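Local structure of manganese lipoxygenase (Gaeumannomyces graminis, 5FX8) at residues G368-Y373 with D451-P456. The protein uses a catalytic manganese ion to oxygenate linoleic and alpha-linolenic acids to their 11S- and 13R-hydroperoxides. Numbering follows the deposited sequence.
Sequences GFQAGY and DFPAAP
Asp-451 meets the 3-10 turn 370-372 with its backbone and its side chain at once, joining two interhelical loops of the lipoxygenase fold: loop 368-373, which leads into helix 374-380, and loop 451-456, which precedes helix 460-481. The main bond runs from Gln-370 N to Asp-451 O at 2.7 Å; its N-H...O angle of 162° and a donor lying in the carbonyl plane show it to be well aligned. The carboxylate, with CG anti to the backbone N, extends to the next amide, where Ala-371 N gives OD2 a weak bond of 3.2 Å bent to 124°. On the Gly-368 side, Asp-451 CB packs 3.7 Å from the Gly-368 CA.

Next along the chain, Phe-452 turns its ring edge to one face of Phe-369, a T-shaped pair with centroids 5.0 Å apart and planes inclined at 61°. The two side chains run side by side, each with CG anti to its backbone N, and Phe-452 CE1 sits above the Phe-369 face, offset toward the rim. Both rings reach Val-300 of helix 268-305; Phe-369 also forms an edge-to-face pair with His-469 of helix 460-481, while Phe-452 packs on Ile-440 and Ala-443 of helix 434-444. The apolar side of the contact is thus buried among three helices, away from the manganese site.

Pro-453 ends the contact. The Gln-370 side chain, extended beyond CG, passes at a slant over Pro-453, with Gln-370 CG 4.1 Å from Pro-453 CD.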
ATOM      1  N   GLY A 368       6.614   7.743  20.127  1.00 11.18           N
ATOM      2  CA  GLY A 368       8.019   7.555  20.453  1.00 12.36           C
ATOM      3  C   GLY A 368       8.669   6.503  19.568  1.00  9.47           C
ATOM      4  O   GLY A 368       8.059   5.505  19.201  1.00 14.54           O
ATOM      5  N   PHE A 369       9.933   6.717  19.233  1.00 12.21           N
ATOM      6  CA  PHE A 369      10.605   5.776  18.338  1.00  9.54           C
ATOM      7  C   PHE A 369      10.898   4.449  19.043  1.00  9.50           C
ATOM      8  O   PHE A 369      10.394   3.402  18.642  1.00 21.56           O
ATOM      9  CB  PHE A 369      11.868   6.417  17.769  1.00  8.01           C
ATOM     10  CG  PHE A 369      12.558   5.602  16.734  1.00  9.28           C
ATOM     11  CD1 PHE A 369      12.169   5.658  15.408  1.00  8.06           C
ATOM     12  CD2 PHE A 369      13.635   4.793  17.075  1.00  7.54           C
ATOM     13  CE1 PHE A 369      12.843   4.913  14.445  1.00  8.05           C
ATOM     14  CE2 PHE A 369      14.281   4.051  16.138  1.00  7.53           C
ATOM     15  CZ  PHE A 369      13.891   4.110  14.813  1.00  7.72           C
ATOM     16  N   GLN A 370      11.684   4.467  20.117  1.00 11.98           N
ATOM     17  CA  GLN A 370      11.955   3.210  20.811  1.00 10.12           C
ATOM     18  C   GLN A 370      10.694   2.619  21.436  1.00 10.97           C
ATOM     19  O   GLN A 370      10.553   1.394  21.509  1.00 19.22           O
ATOM     20  CB  GLN A 370      13.053   3.418  21.845  1.00  9.64           C
ATOM     21  CG  GLN A 370      14.423   3.631  21.188  1.00 10.28           C
ATOM     22  CD  GLN A 370      15.501   4.054  22.157  1.00  9.56           C
ATOM     23  OE1 GLN A 370      15.351   5.009  22.897  1.00 11.44           O
ATOM     24  NE2 GLN A 370      16.585   3.316  22.169  1.00 10.76           N
ATOM     25  N   ALA A 371       9.759   3.485  21.844  1.00 10.80           N
ATOM     26  CA  ALA A 371       8.438   3.092  22.333  1.00 12.91           C
ATOM     27  C   ALA A 371       7.711   2.182  21.361  1.00 13.44           C
ATOM     28  O   ALA A 371       6.869   1.371  21.774  1.00 15.94           O
ATOM     29  CB  ALA A 371       7.600   4.339  22.578  1.00  8.41           C
ATOM     30  N   GLY A 372       8.002   2.316  20.077  1.00  9.78           N
ATOM     31  CA  GLY A 372       7.353   1.541  19.062  1.00  7.90           C
ATOM     32  C   GLY A 372       8.033   0.262  18.678  1.00  8.92           C
ATOM     33  O   GLY A 372       7.509  -0.438  17.816  1.00  8.86           O
ATOM     34  N   TYR A 373       9.186  -0.080  19.253  1.00  9.35           N
ATOM     35  CA  TYR A 373       9.796  -1.361  18.936  1.00  9.07           C
ATOM     36  C   TYR A 373       8.794  -2.440  19.269  1.00  9.86           C
ATOM     37  O   TYR A 373       8.019  -2.288  20.204  1.00 11.85           O
ATOM     38  CB  TYR A 373      11.067  -1.567  19.737  1.00 10.18           C
ATOM     39  CG  TYR A 373      12.241  -0.696  19.396  1.00  8.92           C
ATOM     40  CD1 TYR A 373      12.215   0.151  18.310  1.00  8.36           C
ATOM     41  CD2 TYR A 373      13.382  -0.723  20.177  1.00  8.12           C
ATOM     42  CE1 TYR A 373      13.296   0.938  18.007  1.00  8.19           C
ATOM     43  CE2 TYR A 373      14.471   0.065  19.873  1.00  8.48           C
ATOM     44  CZ  TYR A 373      14.418   0.891  18.786  1.00  8.11           C
ATOM     45  OH  TYR A 373      15.486   1.679  18.468  1.00 13.77           O
ATOM     46  N   ASP A 451      12.102   9.763  21.743  1.00 10.77           N
ATOM     47  CA  ASP A 451      12.458   8.420  22.186  1.00  9.55           C
ATOM     48  C   ASP A 451      13.407   7.739  21.195  1.00 12.75           C
ATOM     49  O   ASP A 451      13.218   6.593  20.781  1.00 16.70           O
ATOM     50  CB  ASP A 451      11.202   7.584  22.428  1.00 10.08           C
ATOM     51  CG  ASP A 451      11.406   6.536  23.486  1.00 13.50           C
ATOM     52  OD1 ASP A 451      12.557   6.362  23.960  1.00 14.13           O
ATOM     53  OD2 ASP A 451      10.416   5.871  23.825  1.00 20.07           O
ATOM     54  N   PHE A 452      14.330   8.403  20.839  1.00 10.15           N
ATOM     55  CA  PHE A 452      15.408   7.940  20.017  1.00  9.60           C
ATOM     56  C   PHE A 452      16.608   7.648  20.894  1.00 15.69           C
ATOM     57  O   PHE A 452      16.826   8.335  21.892  1.00 17.98           O
ATOM     58  CB  PHE A 452      15.770   9.003  18.978  1.00  9.56           C
ATOM     59  CG  PHE A 452      16.427   8.461  17.753  1.00 12.00           C
ATOM     60  CD1 PHE A 452      15.738   7.634  16.903  1.00  9.07           C
ATOM     61  CD2 PHE A 452      17.731   8.792  17.443  1.00 10.17           C
ATOM     62  CE1 PHE A 452      16.339   7.143  15.781  1.00  9.05           C
ATOM     63  CE2 PHE A 452      18.338   8.306  16.308  1.00  8.63           C
ATOM     64  CZ  PHE A 452      17.646   7.480  15.481  1.00  8.44           C
ATOM     65  N   PRO A 453      17.396   6.634  20.560  1.00 13.89           N
ATOM     66  CA  PRO A 453      18.573   6.318  21.379  1.00 10.01           C
ATOM     67  C   PRO A 453      19.460   7.535  21.569  1.00 10.43           C
ATOM     68  O   PRO A 453      19.788   8.241  20.625  1.00 16.74           O
ATOM     69  CB  PRO A 453      19.275   5.223  20.578  1.00  8.98           C
ATOM     70  CG  PRO A 453      18.732   5.347  19.218  1.00  9.48           C
ATOM     71  CD  PRO A 453      17.339   5.805  19.353  1.00  9.70           C
ATOM     72  N   ALA A 454      19.816   7.792  22.807  1.00 15.65           N
ATOM     73  CA  ALA A 454      20.589   8.969  23.151  1.00 13.05           C
ATOM     74  C   ALA A 454      21.992   8.903  22.564  1.00 13.32           C
ATOM     75  O   ALA A 454      22.540   7.827  22.330  1.00 17.54           O
ATOM     76  CB  ALA A 454      20.679   9.091  24.658  1.00 13.74           C
ATOM     77  N   ALA A 455      22.580  10.069  22.339  1.00 15.72           N
ATOM     78  CA  ALA A 455      23.956  10.118  21.872  1.00 15.14           C
ATOM     79  C   ALA A 455      24.784  10.193  23.100  1.00 17.95           C
ATOM     80  O   ALA A 455      24.308  10.706  24.095  1.00 25.33           O
ATOM     81  CB  ALA A 455      24.197  11.288  21.019  1.00 14.00           C
ATOM     82  N   PRO A 456      26.010   9.676  23.061  1.00 14.77           N
ATOM     83  CA  PRO A 456      26.652   8.957  21.970  1.00 16.36           C
ATOM     84  C   PRO A 456      26.226   7.531  21.895  1.00 19.12           C
ATOM     85  O   PRO A 456      25.936   6.925  22.917  1.00 24.33           O
ATOM     86  CB  PRO A 456      28.125   9.024  22.333  1.00 18.99           C
ATOM     87  CG  PRO A 456      28.115   9.057  23.777  1.00 21.54           C
ATOM     88  CD  PRO A 456      26.946   9.918  24.159  1.00 18.30           C
TER